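PDB 6OYC: glycosylation Associate Protein 2 from Streptococcus agalactiae serotype V, which probably works with its Gap1 and Gap3 partners in the glycosylation and secretion of a serine-rich adhesin through the accessory Sec pathway. Local coordinates for residues T298-S306 with G369-H380; P394-R404 with D462-L471. One frame throughout, in Å; residues are numbered along the deposited sequence.

Contact 1. Residues T298-S306 with G369-H380; sequences TVYFSGFRS and GLSMGTYGATYH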
loop_
_atom_site.group_PDB
_atom_site.type_symbol
_atom_site.label_atom_id
_atom_site.label_comp_id
_atom_site.label_asym_id
_atom_site.label_seq_id
_atom_site.Cartn_x
_atom_site.Cartn_y
_atom_site.Cartn_z
ATOM N N THR B 298 16.219 1.700 -2.549
ATOM C CA THR B 298 15.946 1.936 -1.133
ATOM C C THR B 298 14.506 1.567 -0.779
ATOM O O THR B 298 13.560 2.150 -1.320
ATOM C CB THR B 298 16.216 3.393 -0.789
ATOM O OG1 THR B 298 15.406 4.223 -1.636
ATOM C CG2 THR B 298 17.690 3.712 -1.005
ATOM N N VAL B 299 14.342 0.652 0.172
ATOM C CA VAL B 299 13.035 0.125 0.563
ATOM C C VAL B 299 12.669 0.667 1.939
ATOM O O VAL B 299 13.445 0.533 2.896
ATOM C CB VAL B 299 13.039 -1.415 0.565
ATOM C CG1 VAL B 299 11.691 -1.973 1.018
ATOM C CG2 VAL B 299 13.422 -1.956 -0.808
ATOM N N TYR B 300 11.483 1.266 2.047
ATOM C CA TYR B 300 10.957 1.749 3.323
ATOM C C TYR B 300 9.700 0.971 3.681
ATOM O O TYR B 300 8.708 1.034 2.949
ATOM C CB TYR B 300 10.645 3.242 3.262
ATOM C CG TYR B 300 10.188 3.819 4.585
ATOM C CD1 TYR B 300 11.017 3.782 5.706
ATOM C CD2 TYR B 300 8.927 4.412 4.715
ATOM C CE1 TYR B 300 10.606 4.314 6.918
ATOM C CE2 TYR B 300 8.504 4.939 5.928
ATOM C CZ TYR B 300 9.350 4.890 7.026
ATOM O OH TYR B 300 8.939 5.420 8.227
ATOM N N PHE B 301 9.747 0.234 4.796
ATOM C CA PHE B 301 8.553 -0.401 5.342
ATOM C C PHE B 301 7.769 0.606 6.182
ATOM O O PHE B 301 8.331 1.261 7.068
ATOM C CB PHE B 301 8.915 -1.603 6.208
ATOM C CG PHE B 301 9.363 -2.821 5.439
ATOM C CD1 PHE B 301 10.644 -2.892 4.909
ATOM C CD2 PHE B 301 8.527 -3.914 5.296
ATOM C CE1 PHE B 301 11.068 -4.008 4.224
ATOM C CE2 PHE B 301 8.953 -5.043 4.608
ATOM C CZ PHE B 301 10.223 -5.089 4.070
ATOM N N SER B 302 6.468 0.718 5.918
ATOM C CA SER B 302 5.654 1.677 6.648
ATOM C C SER B 302 5.518 1.260 8.106
ATOM O O SER B 302 5.460 0.068 8.434
ATOM C CB SER B 302 4.264 1.803 6.014
ATOM O OG SER B 302 4.326 2.333 4.706
ATOM N N GLY B 303 5.461 2.260 8.984
ATOM C CA GLY B 303 5.160 2.016 10.378
ATOM C C GLY B 303 3.682 1.660 10.597
ATOM O O GLY B 303 2.879 1.525 9.672
ATOM N N PHE B 304 3.335 1.497 11.872
ATOM C CA PHE B 304 1.966 1.212 12.274
ATOM C C PHE B 304 1.076 2.425 12.015
ATOM O O PHE B 304 1.456 3.551 12.343
ATOM C CB PHE B 304 1.956 0.829 13.753
ATOM C CG PHE B 304 0.578 0.612 14.336
ATOM C CD1 PHE B 304 -0.192 1.688 14.774
ATOM C CD2 PHE B 304 0.073 -0.675 14.496
ATOM C CE1 PHE B 304 -1.447 1.494 15.327
ATOM C CE2 PHE B 304 -1.187 -0.882 15.055
ATOM C CZ PHE B 304 -1.947 0.212 15.470
ATOM N N ARG B 305 -0.116 2.200 11.443
ATOM C CA ARG B 305 -1.046 3.291 11.149
ATOM C C ARG B 305 -2.445 2.730 10.886
ATOM O O ARG B 305 -2.616 1.868 10.021
ATOM C CB ARG B 305 -0.561 4.130 9.939
ATOM C CG ARG B 305 -0.229 3.313 8.641
ATOM C CD ARG B 305 0.270 4.189 7.443
ATOM N NE ARG B 305 -0.776 4.960 6.750
ATOM C CZ ARG B 305 -0.559 6.098 6.074
ATOM N NH1 ARG B 305 0.664 6.610 6.000
ATOM N NH2 ARG B 305 -1.560 6.742 5.474
ATOM N N SER B 306 -3.444 3.242 11.616
ATOM C CA SER B 306 -4.832 2.820 11.415
ATOM C C SER B 306 -5.335 3.214 10.034
ATOM O O SER B 306 -5.993 2.423 9.354
ATOM C CB SER B 306 -5.746 3.424 12.488
ATOM O OG SER B 306 -5.206 3.222 13.781
ATOM N N GLY B 369 13.238 1.299 7.998
ATOM C CA GLY B 369 11.948 1.545 8.623
ATOM C C GLY B 369 12.110 2.046 10.044
ATOM O O GLY B 369 13.207 2.068 10.612
ATOM N N LEU B 370 10.982 2.453 10.615
ATOM C CA LEU B 370 10.897 2.892 11.998
ATOM C C LEU B 370 9.807 2.098 12.714
ATOM O O LEU B 370 8.784 1.742 12.119
ATOM C CB LEU B 370 10.632 4.403 12.065
ATOM C CG LEU B 370 11.736 5.184 11.336
ATOM C CD1 LEU B 370 11.243 6.514 10.832
ATOM C CD2 LEU B 370 12.971 5.380 12.222
ATOM N N SER B 371 10.053 1.804 13.996
ATOM C CA SER B 371 9.200 0.964 14.837
ATOM C C SER B 371 8.742 -0.305 14.118
ATOM O O SER B 371 9.530 -1.239 13.976
ATOM C CB SER B 371 7.997 1.756 15.354
ATOM O OG SER B 371 8.355 2.597 16.440
ATOM N N MET B 372 7.476 -0.362 13.675
ATOM C CA MET B 372 6.971 -1.581 13.042
ATOM C C MET B 372 7.705 -1.880 11.746
ATOM O O MET B 372 7.873 -3.053 11.379
ATOM C CB MET B 372 5.464 -1.466 12.773
ATOM C CG MET B 372 4.890 -2.676 12.038
ATOM S SD MET B 372 3.082 -2.702 11.840
ATOM C CE MET B 372 2.890 -1.762 10.296
ATOM N N GLY B 373 8.136 -0.835 11.033
ATOM C CA GLY B 373 8.939 -1.041 9.846
ATOM C C GLY B 373 10.242 -1.761 10.131
ATOM O O GLY B 373 10.734 -2.514 9.284
ATOM N N THR B 374 10.813 -1.557 11.324
ATOM C CA THR B 374 12.085 -2.200 11.645
ATOM C C THR B 374 11.941 -3.709 11.679
ATOM O O THR B 374 12.891 -4.431 11.357
ATOM C CB THR B 374 12.632 -1.699 12.986
ATOM O OG1 THR B 374 11.912 -2.316 14.062
ATOM C CG2 THR B 374 12.527 -0.182 13.096
ATOM N N TYR B 375 10.761 -4.199 12.049
ATOM C CA TYR B 375 10.524 -5.638 12.075
ATOM C C TYR B 375 10.493 -6.211 10.666
ATOM O O TYR B 375 11.129 -7.234 10.383
ATOM C CB TYR B 375 9.216 -5.934 12.806
ATOM C CG TYR B 375 9.028 -7.375 13.206
ATOM C CD1 TYR B 375 8.868 -8.375 12.251
ATOM C CD2 TYR B 375 8.992 -7.734 14.543
ATOM C CE1 TYR B 375 8.679 -9.698 12.621
ATOM C CE2 TYR B 375 8.810 -9.048 14.926
ATOM C CZ TYR B 375 8.646 -10.027 13.964
ATOM O OH TYR B 375 8.459 -11.333 14.369
ATOM N N GLY B 376 9.741 -5.574 9.771
ATOM C CA GLY B 376 9.706 -6.048 8.399
ATOM C C GLY B 376 11.058 -5.940 7.715
ATOM O O GLY B 376 11.467 -6.852 6.994
ATOM N N ALA B 377 11.774 -4.830 7.944
ATOM C CA ALA B 377 13.055 -4.620 7.272
ATOM C C ALA B 377 14.083 -5.659 7.705
ATOM O O ALA B 377 14.780 -6.233 6.864
ATOM C CB ALA B 377 13.569 -3.201 7.530
ATOM N N THR B 378 14.156 -5.952 9.002
ATOM C CA THR B 378 15.143 -6.916 9.491
ATOM C C THR B 378 14.703 -8.363 9.262
ATOM O O THR B 378 15.507 -9.191 8.819
ATOM C CB THR B 378 15.420 -6.664 10.979
ATOM O OG1 THR B 378 15.716 -5.273 11.188
ATOM C CG2 THR B 378 16.594 -7.489 11.445
ATOM N N TYR B 379 13.436 -8.688 9.544
ATOM C CA TYR B 379 12.969 -10.066 9.383
ATOM C C TYR B 379 13.099 -10.533 7.940
ATOM O O TYR B 379 13.525 -11.668 7.683
ATOM C CB TYR B 379 11.515 -10.191 9.861
ATOM C CG TYR B 379 10.895 -11.578 9.750
ATOM C CD1 TYR B 379 10.265 -11.988 8.580
ATOM C CD2 TYR B 379 10.928 -12.471 10.819
ATOM C CE1 TYR B 379 9.698 -13.256 8.473
ATOM C CE2 TYR B 379 10.354 -13.739 10.721
ATOM C CZ TYR B 379 9.739 -14.120 9.546
ATOM O OH TYR B 379 9.153 -15.368 9.427
ATOM N N HIS B 380 12.723 -9.681 6.985
ATOM C CA HIS B 380 12.825 -10.082 5.585
ATOM C C HIS B 380 14.234 -9.850 5.040
ATOM O O HIS B 380 14.646 -10.530 4.092
ATOM C CB HIS B 380 11.764 -9.348 4.750
ATOM C CG HIS B 380 10.353 -9.727 5.105
ATOM N ND1 HIS B 380 9.798 -10.942 4.758
ATOM C CD2 HIS B 380 9.395 -9.065 5.801
ATOM C CE1 HIS B 380 8.559 -11.009 5.215
ATOM N NE2 HIS B 380 8.289 -9.885 5.855
#
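Phe-301 lays one face of its ring on the first turns of helix 372-381. The CA of Gly-376 sits 4.2 Å from the Phe-301 ring centroid, 22° off the normal, a CH-pi contact. At the rim of the ring, Phe-301 CD1 meets Ala-377 CB at 3.9 Å. With chi1 at -74°, CG lies opposite the carbonyl carbon and the ring swings out to the helix. Its backbone is also close: Phe-301 O lies 3.7 Å from Gly-373 CA, a residue without a side chain.

Further along, Met-372 bends at chi3 (87°) and brings CE to 3.3 Å from Gly-303 O. Its SD lies at the edge of the Phe-304 ring, 4.2 Å from Phe-304 CB. Tyr-300 reaches the strand end instead, CE1 to Gly-369 CA at 3.5 Å, with OH against Leu-370 CD1.

Gly-369, Ser-371 and Gly-373 match the GxSxG nucleophile elbow of alpha/beta hydrolases. Ser-371 OG hydrogen-bonds His-491 NE2, consistent with a Ser-His-Asp triad. Tyr-337 OH hydrogen-bonds Ser-302 O, and Tyr-337 O accepts a hydrogen bond from His-380 NE2. Strand 297-301 runs between parallel strands 323-327 and 365-370, and helix 341-358 packs beside His-380.

Contact 2. Residues P394-R404 with D462-L471; sequences PIFNLGTVAQR and DYDATAFSDL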
loop_
_atom_site.group_PDB
_atom_site.type_symbol
_atom_site.label_atom_id
_atom_site.label_comp_id
_atom_site.label_asym_id
_atom_site.label_seq_id
_atom_site.Cartn_x
_atom_site.Cartn_y
_atom_site.Cartn_z
ATOM N N PRO B 394 13.896 -0.104 17.208
ATOM C CA PRO B 394 13.584 -1.446 16.707
ATOM C C PRO B 394 12.609 -2.179 17.609
ATOM O O PRO B 394 12.617 -2.019 18.831
ATOM C CB PRO B 394 14.951 -2.144 16.694
ATOM C CG PRO B 394 15.727 -1.450 17.785
ATOM C CD PRO B 394 15.273 -0.015 17.738
ATOM N N ILE B 395 11.753 -2.981 16.983
ATOM C CA ILE B 395 10.879 -3.916 17.675
ATOM C C ILE B 395 11.116 -5.285 17.058
ATOM O O ILE B 395 10.809 -5.494 15.877
ATOM C CB ILE B 395 9.401 -3.524 17.576
ATOM C CG1 ILE B 395 9.202 -2.071 18.001
ATOM C CG2 ILE B 395 8.563 -4.455 18.443
ATOM C CD1 ILE B 395 7.814 -1.552 17.762
ATOM N N PHE B 396 11.680 -6.211 17.839
ATOM C CA PHE B 396 11.959 -7.563 17.367
ATOM C C PHE B 396 11.287 -8.641 18.193
ATOM O O PHE B 396 11.113 -9.760 17.695
ATOM C CB PHE B 396 13.471 -7.876 17.369
ATOM C CG PHE B 396 14.333 -6.900 16.598
ATOM C CD1 PHE B 396 13.860 -6.253 15.467
ATOM C CD2 PHE B 396 15.645 -6.658 17.004
ATOM C CE1 PHE B 396 14.678 -5.359 14.761
ATOM C CE2 PHE B 396 16.465 -5.776 16.309
ATOM C CZ PHE B 396 15.979 -5.122 15.186
ATOM N N ASN B 397 10.932 -8.354 19.437
ATOM C CA ASN B 397 10.407 -9.357 20.351
ATOM C C ASN B 397 8.921 -9.067 20.540
ATOM O O ASN B 397 8.513 -8.400 21.496
ATOM C CB ASN B 397 11.192 -9.344 21.661
ATOM C CG ASN B 397 12.691 -9.540 21.442
ATOM O OD1 ASN B 397 13.144 -10.634 21.085
ATOM N ND2 ASN B 397 13.461 -8.477 21.634
ATOM N N LEU B 398 8.111 -9.572 19.605
ATOM C CA LEU B 398 6.687 -9.247 19.624
ATOM C C LEU B 398 5.985 -9.912 20.803
ATOM O O LEU B 398 5.173 -9.274 21.485
ATOM C CB LEU B 398 6.044 -9.653 18.299
ATOM C CG LEU B 398 6.083 -8.551 17.245
ATOM C CD1 LEU B 398 5.389 -8.995 15.964
ATOM C CD2 LEU B 398 5.469 -7.277 17.799
ATOM N N GLY B 399 6.288 -11.191 21.057
ATOM C CA GLY B 399 5.781 -11.852 22.249
ATOM C C GLY B 399 6.108 -11.110 23.533
ATOM O O GLY B 399 5.301 -11.092 24.467
ATOM N N THR B 400 7.277 -10.466 23.586
ATOM C CA THR B 400 7.609 -9.607 24.719
ATOM C C THR B 400 6.748 -8.346 24.734
ATOM O O THR B 400 6.277 -7.923 25.799
ATOM C CB THR B 400 9.099 -9.242 24.678
ATOM O OG1 THR B 400 9.887 -10.409 24.961
ATOM C CG2 THR B 400 9.422 -8.129 25.679
ATOM N N VAL B 401 6.539 -7.724 23.567
ATOM C CA VAL B 401 5.633 -6.578 23.498
ATOM C C VAL B 401 4.250 -6.975 23.992
ATOM O O VAL B 401 3.579 -6.217 24.708
ATOM C CB VAL B 401 5.588 -6.015 22.066
ATOM C CG1 VAL B 401 4.563 -4.863 21.958
ATOM C CG2 VAL B 401 6.990 -5.566 21.625
ATOM N N ALA B 402 3.821 -8.188 23.634
ATOM C CA ALA B 402 2.536 -8.701 24.080
ATOM C C ALA B 402 2.474 -8.754 25.601
ATOM O O ALA B 402 1.583 -8.157 26.218
ATOM C CB ALA B 402 2.291 -10.081 23.466
ATOM N N GLN B 403 3.441 -9.437 26.225
ATOM C CA GLN B 403 3.455 -9.562 27.682
ATOM C C GLN B 403 3.475 -8.211 28.382
ATOM O O GLN B 403 2.929 -8.079 29.477
ATOM C CB GLN B 403 4.648 -10.397 28.114
ATOM C CG GLN B 403 4.579 -11.810 27.588
ATOM C CD GLN B 403 3.501 -12.605 28.282
ATOM O OE1 GLN B 403 3.057 -12.231 29.361
ATOM N NE2 GLN B 403 3.068 -13.702 27.667
ATOM N N ARG B 404 4.063 -7.194 27.766
ATOM C CA ARG B 404 4.013 -5.857 28.342
ATOM C C ARG B 404 2.582 -5.386 28.609
ATOM O O ARG B 404 2.393 -4.405 29.337
ATOM C CB ARG B 404 4.748 -4.890 27.408
ATOM C CG ARG B 404 4.914 -3.475 27.925
ATOM C CD ARG B 404 4.398 -2.499 26.886
ATOM N NE ARG B 404 4.295 -1.126 27.370
ATOM C CZ ARG B 404 3.281 -0.661 28.096
ATOM N NH1 ARG B 404 2.277 -1.465 28.438
ATOM N NH2 ARG B 404 3.273 0.608 28.483
ATOM N N ASP B 462 10.078 1.261 26.696
ATOM C CA ASP B 462 8.999 0.605 27.418
ATOM C C ASP B 462 8.440 -0.618 26.695
ATOM O O ASP B 462 7.581 -1.306 27.259
ATOM C CB ASP B 462 7.872 1.617 27.658
ATOM C CG ASP B 462 7.714 2.585 26.495
ATOM O OD1 ASP B 462 6.851 3.488 26.564
ATOM O OD2 ASP B 462 8.474 2.446 25.513
ATOM N N TYR B 463 8.899 -0.908 25.478
ATOM C CA TYR B 463 8.265 -1.915 24.637
ATOM C C TYR B 463 9.196 -3.059 24.273
ATOM O O TYR B 463 8.855 -4.225 24.497
ATOM C CB TYR B 463 7.709 -1.251 23.366
ATOM C CG TYR B 463 6.510 -0.384 23.656
ATOM C CD1 TYR B 463 5.316 -0.947 24.079
ATOM C CD2 TYR B 463 6.569 0.998 23.522
ATOM C CE1 TYR B 463 4.214 -0.165 24.361
ATOM C CE2 TYR B 463 5.470 1.791 23.805
ATOM C CZ TYR B 463 4.295 1.200 24.226
ATOM O OH TYR B 463 3.191 1.968 24.512
ATOM N N ASP B 464 10.365 -2.771 23.702
ATOM C CA ASP B 464 11.334 -3.816 23.397
ATOM C C ASP B 464 12.715 -3.328 23.829
ATOM O O ASP B 464 13.594 -3.098 23.011
ATOM C CB ASP B 464 11.328 -4.205 21.919
ATOM C CG ASP B 464 11.827 -5.616 21.707
ATOM O OD1 ASP B 464 12.254 -6.219 22.715
ATOM O OD2 ASP B 464 11.790 -6.124 20.559
ATOM N N ALA B 465 12.892 -3.182 25.144
ATOM C CA ALA B 465 14.162 -2.705 25.681
ATOM C C ALA B 465 15.339 -3.523 25.153
ATOM O O ALA B 465 16.387 -2.967 24.807
ATOM C CB ALA B 465 14.119 -2.746 27.209
ATOM N N THR B 466 15.161 -4.835 25.039
ATOM C CA THR B 466 16.195 -5.808 24.702
ATOM C C THR B 466 16.600 -5.817 23.221
ATOM O O THR B 466 17.482 -6.603 22.849
ATOM C CB THR B 466 15.686 -7.196 25.120
ATOM O OG1 THR B 466 16.585 -8.218 24.686
ATOM C CG2 THR B 466 14.296 -7.467 24.562
ATOM N N ALA B 467 16.003 -4.966 22.381
ATOM C CA ALA B 467 16.109 -5.138 20.934
ATOM C C ALA B 467 17.550 -4.980 20.445
ATOM O O ALA B 467 18.109 -5.888 19.815
ATOM C CB ALA B 467 15.174 -4.153 20.225
ATOM N N PHE B 468 18.161 -3.820 20.704
ATOM C CA PHE B 468 19.525 -3.586 20.235
ATOM C C PHE B 468 20.484 -4.644 20.767
ATOM O O PHE B 468 21.215 -5.275 19.995
ATOM C CB PHE B 468 19.997 -2.188 20.636
ATOM C CG PHE B 468 21.414 -1.894 20.221
ATOM C CD1 PHE B 468 21.928 -2.401 19.034
ATOM C CD2 PHE B 468 22.244 -1.137 21.027
ATOM C CE1 PHE B 468 23.239 -2.140 18.659
ATOM C CE2 PHE B 468 23.557 -0.867 20.649
ATOM C CZ PHE B 468 24.051 -1.373 19.461
ATOM N N SER B 469 20.489 -4.854 22.087
ATOM C CA SER B 469 21.406 -5.816 22.696
ATOM C C SER B 469 21.277 -7.190 22.055
ATOM O O SER B 469 22.275 -7.788 21.640
ATOM C CB SER B 469 21.155 -5.913 24.201
ATOM O OG SER B 469 20.815 -4.651 24.737
ATOM N N ASP B 470 20.044 -7.701 21.957
ATOM C CA ASP B 470 19.824 -9.014 21.356
ATOM C C ASP B 470 20.453 -9.126 19.986
ATOM O O ASP B 470 20.937 -10.198 19.606
ATOM C CB ASP B 470 18.336 -9.293 21.224
ATOM C CG ASP B 470 17.696 -9.552 22.528
ATOM O OD1 ASP B 470 18.428 -9.892 23.479
ATOM O OD2 ASP B 470 16.463 -9.403 22.623
ATOM N N LEU B 471 20.447 -8.030 19.229
ATOM C CA LEU B 471 20.946 -8.072 17.863
ATOM C C LEU B 471 22.464 -8.243 17.827
ATOM O O LEU B 471 22.989 -9.012 17.009
ATOM C CB LEU B 471 20.514 -6.806 17.120
ATOM C CG LEU B 471 20.827 -6.820 15.628
ATOM C CD1 LEU B 471 20.282 -8.095 15.003
ATOM C CD2 LEU B 471 20.260 -5.585 14.962
#
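This contact joins two loops that follow parallel strands 388-392 and 452-458 of an alpha/beta-hydrolase-like sheet, each with the helix it leads into. A type I turn from Asp-464 to Ala-467 leads into helix 467-473. Asp-464 is the main polar link. Its OD2 accepts two backbone N-H groups, Phe-396 N at 2.7 Å, nearly in line with the C-O bond, and Asn-397 N at 2.6 Å, on the syn side but 31° out of the carboxylate plane. Two donors on one oxygen would probably favour the charged carboxylate. Chi1 of Asp-464 (-155°) turns the group away from its own N and onto the Phe-396 to Asn-397 backbone.

Apolar contacts lie beside these bonds. Pro-394 CG meets Ala-467 CB at 3.7 Å. The Phe-396 ring has Ala-467 O at its edge and reaches Leu-471 CD2 with CE2 at 4.0 Å; Phe-439 stacks on this ring. At the other end, Arg-404 NE comes within 3.2 Å of Tyr-463 CE1, the guanidinium and ring planes only modestly inclined. Tyr-463 OH hydrogen-bonds Asp-411 O.

Asn-397 OD1 is taken by Trp-440 NE1. Asn-397 ND2 serves two carboxylates, Asp-470 OD2 at 3.3 Å and, in the amide plane, the syn lone pair of Asp-464 OD1 at 2.8 Å, with a nearly straight N-H...O angle of 169°.

The two contacts come in series along the chain, and their centres are 15 Å apart. Both are built on the same mixed sheet. Contact 1 lies at strands 297-301 and 365-370; contact 2 follows the next two strands across, 388-392 and 452-458. Helix 372-381 joins them: its Thr-374 OG1 probably hydrogen-bonds Ile-395 N (3.0 Å), and Tyr-375 packs on Leu-398. Contact 1 holds Ser-371 of the putative triad. Beside contact 2 stands Asp-461, whose OD1 hydrogen-bonds the N atoms of Tyr-463 and Asp-464; the poorly ordered Asp-462 hydrogen-bonds His-491 N through OD2. The contacts thus probably help frame one hydrolase-like site, whose activity is not established.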